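Local coordinates for DBF2 kinase activator protein MOB1 (PDB 2HJN) that activates the Dbf2 protein kinase as its binding subunit, enabling its phosphorylation by Cdc15 in the mitotic exit network that controls release of Cdc14 phosphatase, at residues 83-91 / 140-148. Residues are numbered along the deposited sequence; the frame is centred on the assembly and turned at random.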
# COMPACT_ATOMS: atom_id res chain seq x y z
N CYS A 83 -11.11 -5.36 14.82
CA CYS A 83 -11.47 -6.19 13.68
C CYS A 83 -11.58 -5.34 12.38
O CYS A 83 -11.06 -5.73 11.36
CB CYS A 83 -12.77 -6.97 14.00
SG CYS A 83 -13.21 -8.27 12.84
N VAL A 84 -12.23 -4.17 12.44
CA VAL A 84 -12.26 -3.27 11.26
C VAL A 84 -10.85 -2.74 10.91
O VAL A 84 -10.49 -2.69 9.73
CB VAL A 84 -13.23 -2.09 11.43
CG1 VAL A 84 -13.10 -1.09 10.29
CG2 VAL A 84 -14.70 -2.57 11.57
N ASP A 85 -10.06 -2.38 11.92
CA ASP A 85 -8.65 -2.00 11.68
C ASP A 85 -7.83 -3.12 11.02
O ASP A 85 -7.00 -2.83 10.16
CB ASP A 85 -7.94 -1.62 12.97
CG ASP A 85 -8.47 -0.30 13.60
OD1 ASP A 85 -9.16 0.51 12.89
OD2 ASP A 85 -8.15 -0.08 14.81
N PHE A 86 -8.01 -4.38 11.41
CA PHE A 86 -7.23 -5.46 10.78
C PHE A 86 -7.61 -5.71 9.32
O PHE A 86 -6.76 -5.98 8.44
CB PHE A 86 -7.35 -6.76 11.57
CG PHE A 86 -6.63 -6.72 12.91
CD1 PHE A 86 -5.44 -6.03 13.04
CD2 PHE A 86 -7.16 -7.36 14.01
CE1 PHE A 86 -4.78 -5.97 14.29
CE2 PHE A 86 -6.50 -7.32 15.27
CZ PHE A 86 -5.33 -6.62 15.41
N TYR A 87 -8.90 -5.58 9.07
CA TYR A 87 -9.44 -5.67 7.70
C TYR A 87 -8.76 -4.57 6.84
O TYR A 87 -8.34 -4.80 5.70
CB TYR A 87 -10.97 -5.45 7.70
CG TYR A 87 -11.48 -5.09 6.31
CD1 TYR A 87 -11.94 -6.10 5.47
CD2 TYR A 87 -11.44 -3.77 5.81
CE1 TYR A 87 -12.40 -5.83 4.18
CE2 TYR A 87 -11.86 -3.49 4.50
CZ TYR A 87 -12.33 -4.55 3.70
OH TYR A 87 -12.73 -4.39 2.41
N ASN A 88 -8.66 -3.38 7.40
CA ASN A 88 -8.10 -2.27 6.63
C ASN A 88 -6.59 -2.43 6.33
O ASN A 88 -6.13 -2.07 5.24
CB ASN A 88 -8.41 -0.88 7.31
CG ASN A 88 -9.81 -0.31 6.99
OD1 ASN A 88 -10.41 -0.61 5.98
ND2 ASN A 88 -10.28 0.60 7.86
N GLN A 89 -5.81 -2.97 7.27
CA GLN A 89 -4.39 -3.31 7.01
C GLN A 89 -4.26 -4.38 5.90
O GLN A 89 -3.37 -4.30 5.02
CB GLN A 89 -3.69 -3.75 8.33
CG GLN A 89 -3.64 -2.58 9.38
CD GLN A 89 -3.12 -3.00 10.73
OE1 GLN A 89 -2.34 -3.95 10.82
NE2 GLN A 89 -3.55 -2.29 11.81
N ILE A 90 -5.16 -5.37 5.90
CA ILE A 90 -5.08 -6.51 4.91
C ILE A 90 -5.51 -5.99 3.52
O ILE A 90 -4.88 -6.27 2.51
CB ILE A 90 -5.94 -7.71 5.36
CG1 ILE A 90 -5.30 -8.42 6.54
CG2 ILE A 90 -6.12 -8.71 4.22
CD1 ILE A 90 -6.36 -9.33 7.34
N ASN A 91 -6.55 -5.16 3.51
CA ASN A 91 -6.95 -4.41 2.32
C ASN A 91 -5.80 -3.58 1.70
O ASN A 91 -5.58 -3.65 0.47
CB ASN A 91 -8.16 -3.47 2.63
CG ASN A 91 -8.69 -2.82 1.38
OD1 ASN A 91 -9.19 -3.51 0.46
ND2 ASN A 91 -8.58 -1.48 1.30
N MSE A 140 -13.45 -10.53 1.40
CA MSE A 140 -13.36 -9.12 1.88
C MSE A 140 -14.69 -8.41 1.74
O MSE A 140 -15.08 -7.69 2.65
CB MSE A 140 -12.29 -8.35 1.11
CG MSE A 140 -10.88 -8.92 1.31
SE MSE A 140 -10.18 -8.84 3.19
CE MSE A 140 -9.34 -7.10 2.94
N ARG A 141 -15.39 -8.58 0.61
CA ARG A 141 -16.75 -8.00 0.45
C ARG A 141 -17.73 -8.59 1.49
O ARG A 141 -18.60 -7.90 1.96
CB ARG A 141 -17.34 -8.23 -0.97
CG ARG A 141 -16.72 -7.40 -2.16
CD ARG A 141 -16.47 -5.88 -1.92
NE ARG A 141 -15.31 -5.55 -1.06
CZ ARG A 141 -14.03 -5.61 -1.40
NH1 ARG A 141 -13.62 -6.02 -2.59
NH2 ARG A 141 -13.12 -5.27 -0.50
N TRP A 142 -17.58 -9.87 1.82
CA TRP A 142 -18.39 -10.49 2.91
C TRP A 142 -18.09 -9.82 4.29
O TRP A 142 -19.02 -9.55 5.10
CB TRP A 142 -18.20 -12.02 2.97
CG TRP A 142 -18.94 -12.66 4.14
CD1 TRP A 142 -20.24 -13.08 4.18
CD2 TRP A 142 -18.38 -12.89 5.42
NE1 TRP A 142 -20.52 -13.61 5.43
CE2 TRP A 142 -19.40 -13.49 6.22
CE3 TRP A 142 -17.11 -12.71 5.97
CZ2 TRP A 142 -19.19 -13.84 7.55
CZ3 TRP A 142 -16.91 -13.04 7.33
CH2 TRP A 142 -17.93 -13.63 8.08
N CYS A 143 -16.81 -9.54 4.56
CA CYS A 143 -16.46 -8.84 5.81
C CYS A 143 -17.13 -7.46 5.91
O CYS A 143 -17.66 -7.11 6.98
CB CYS A 143 -14.94 -8.72 6.00
SG CYS A 143 -14.11 -10.28 6.30
N GLN A 144 -17.06 -6.68 4.83
CA GLN A 144 -17.71 -5.37 4.77
C GLN A 144 -19.22 -5.46 4.98
O GLN A 144 -19.79 -4.61 5.66
CB GLN A 144 -17.40 -4.62 3.45
CG GLN A 144 -15.93 -4.27 3.29
CD GLN A 144 -15.68 -3.36 2.14
OE1 GLN A 144 -15.77 -3.80 0.98
NE2 GLN A 144 -15.41 -2.07 2.42
N ASP A 145 -19.87 -6.46 4.38
CA ASP A 145 -21.28 -6.70 4.64
C ASP A 145 -21.56 -6.99 6.12
O ASP A 145 -22.60 -6.56 6.62
CB ASP A 145 -21.88 -7.80 3.74
CG ASP A 145 -21.90 -7.40 2.25
OD1 ASP A 145 -21.89 -6.19 1.91
OD2 ASP A 145 -21.94 -8.33 1.42
N GLN A 146 -20.66 -7.67 6.84
CA GLN A 146 -20.89 -7.84 8.30
C GLN A 146 -20.69 -6.50 9.01
O GLN A 146 -21.52 -6.12 9.84
CB GLN A 146 -19.99 -8.92 8.92
CG GLN A 146 -19.94 -10.26 8.17
CD GLN A 146 -21.32 -10.77 7.63
OE1 GLN A 146 -22.15 -11.27 8.41
NE2 GLN A 146 -21.54 -10.71 6.27
N PHE A 147 -19.61 -5.76 8.67
CA PHE A 147 -19.35 -4.46 9.35
C PHE A 147 -20.54 -3.50 9.14
O PHE A 147 -20.86 -2.66 9.99
CB PHE A 147 -18.05 -3.78 8.85
CG PHE A 147 -16.78 -4.59 9.07
CD1 PHE A 147 -15.80 -4.65 8.07
CD2 PHE A 147 -16.58 -5.32 10.25
CE1 PHE A 147 -14.63 -5.40 8.24
CE2 PHE A 147 -15.40 -6.08 10.44
CZ PHE A 147 -14.41 -6.11 9.40
N ASP A 148 -21.20 -3.64 7.99
CA ASP A 148 -22.25 -2.67 7.60
C ASP A 148 -23.66 -3.10 8.11
O ASP A 148 -24.67 -2.40 7.89
CB ASP A 148 -22.27 -2.50 6.08
CG ASP A 148 -21.16 -1.59 5.56
OD1 ASP A 148 -20.47 -0.90 6.35
OD2 ASP A 148 -20.98 -1.56 4.34
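Tyr87 and Phe147 form the centre of a largely buried, near-antiparallel contact between helix 75-97 and helix 132-147; the axes of the two segments approach to 11.4 Å, with 153° between their N-to-C directions. The Tyr87 and Phe147 rings and the Met140 side chain span the gap. The Tyr87 ring is a knob among Met140, Cys143, Gln144 and Phe147, sent across by a CG anti to the backbone N. Phe147 turns its edge to the Tyr87 face in an offset edge-to-face pair, centroids 5.7 Å apart and planes at 81°. Val84 CG2 lies over one face of the Phe147 ring, 3.7 Å from its centroid, a CH-pi contact, while Cys83 SG lies at the ring edge, 3.9 Å from Phe147 CE2. Selenomethionine Met140 bends at chi2 and chi3, bringing its SE obliquely to the Tyr87 ring, a Met-aromatic contact; its CE reaches Tyr87 CE1 at 3.5 Å and also touches Ile90 CG2. These helices belong to the Mob1/phocein fold, and helix 165-187, which carries the zinc ligand His183, packs against Cys83 and Ile90. The phenol oxygen is gripped from two sources: Arg141 NH2, which also bonds Tyr26 OH, donates to Tyr87 OH (3.1 Å, 146°), with the oxygen in the guanidinium plane, and Tyr87 OH also bonds Ser29 O. A leucine in place of Tyr87 would probably cost Arg141 NH2 one of its two partners, deprive Ser29 O of the phenol and open a gap beside Phe147. Arg141 is further steadied by its NE, which donates to Gln144 OE1 at 2.7 Å, and by a salt bridge to Glu137.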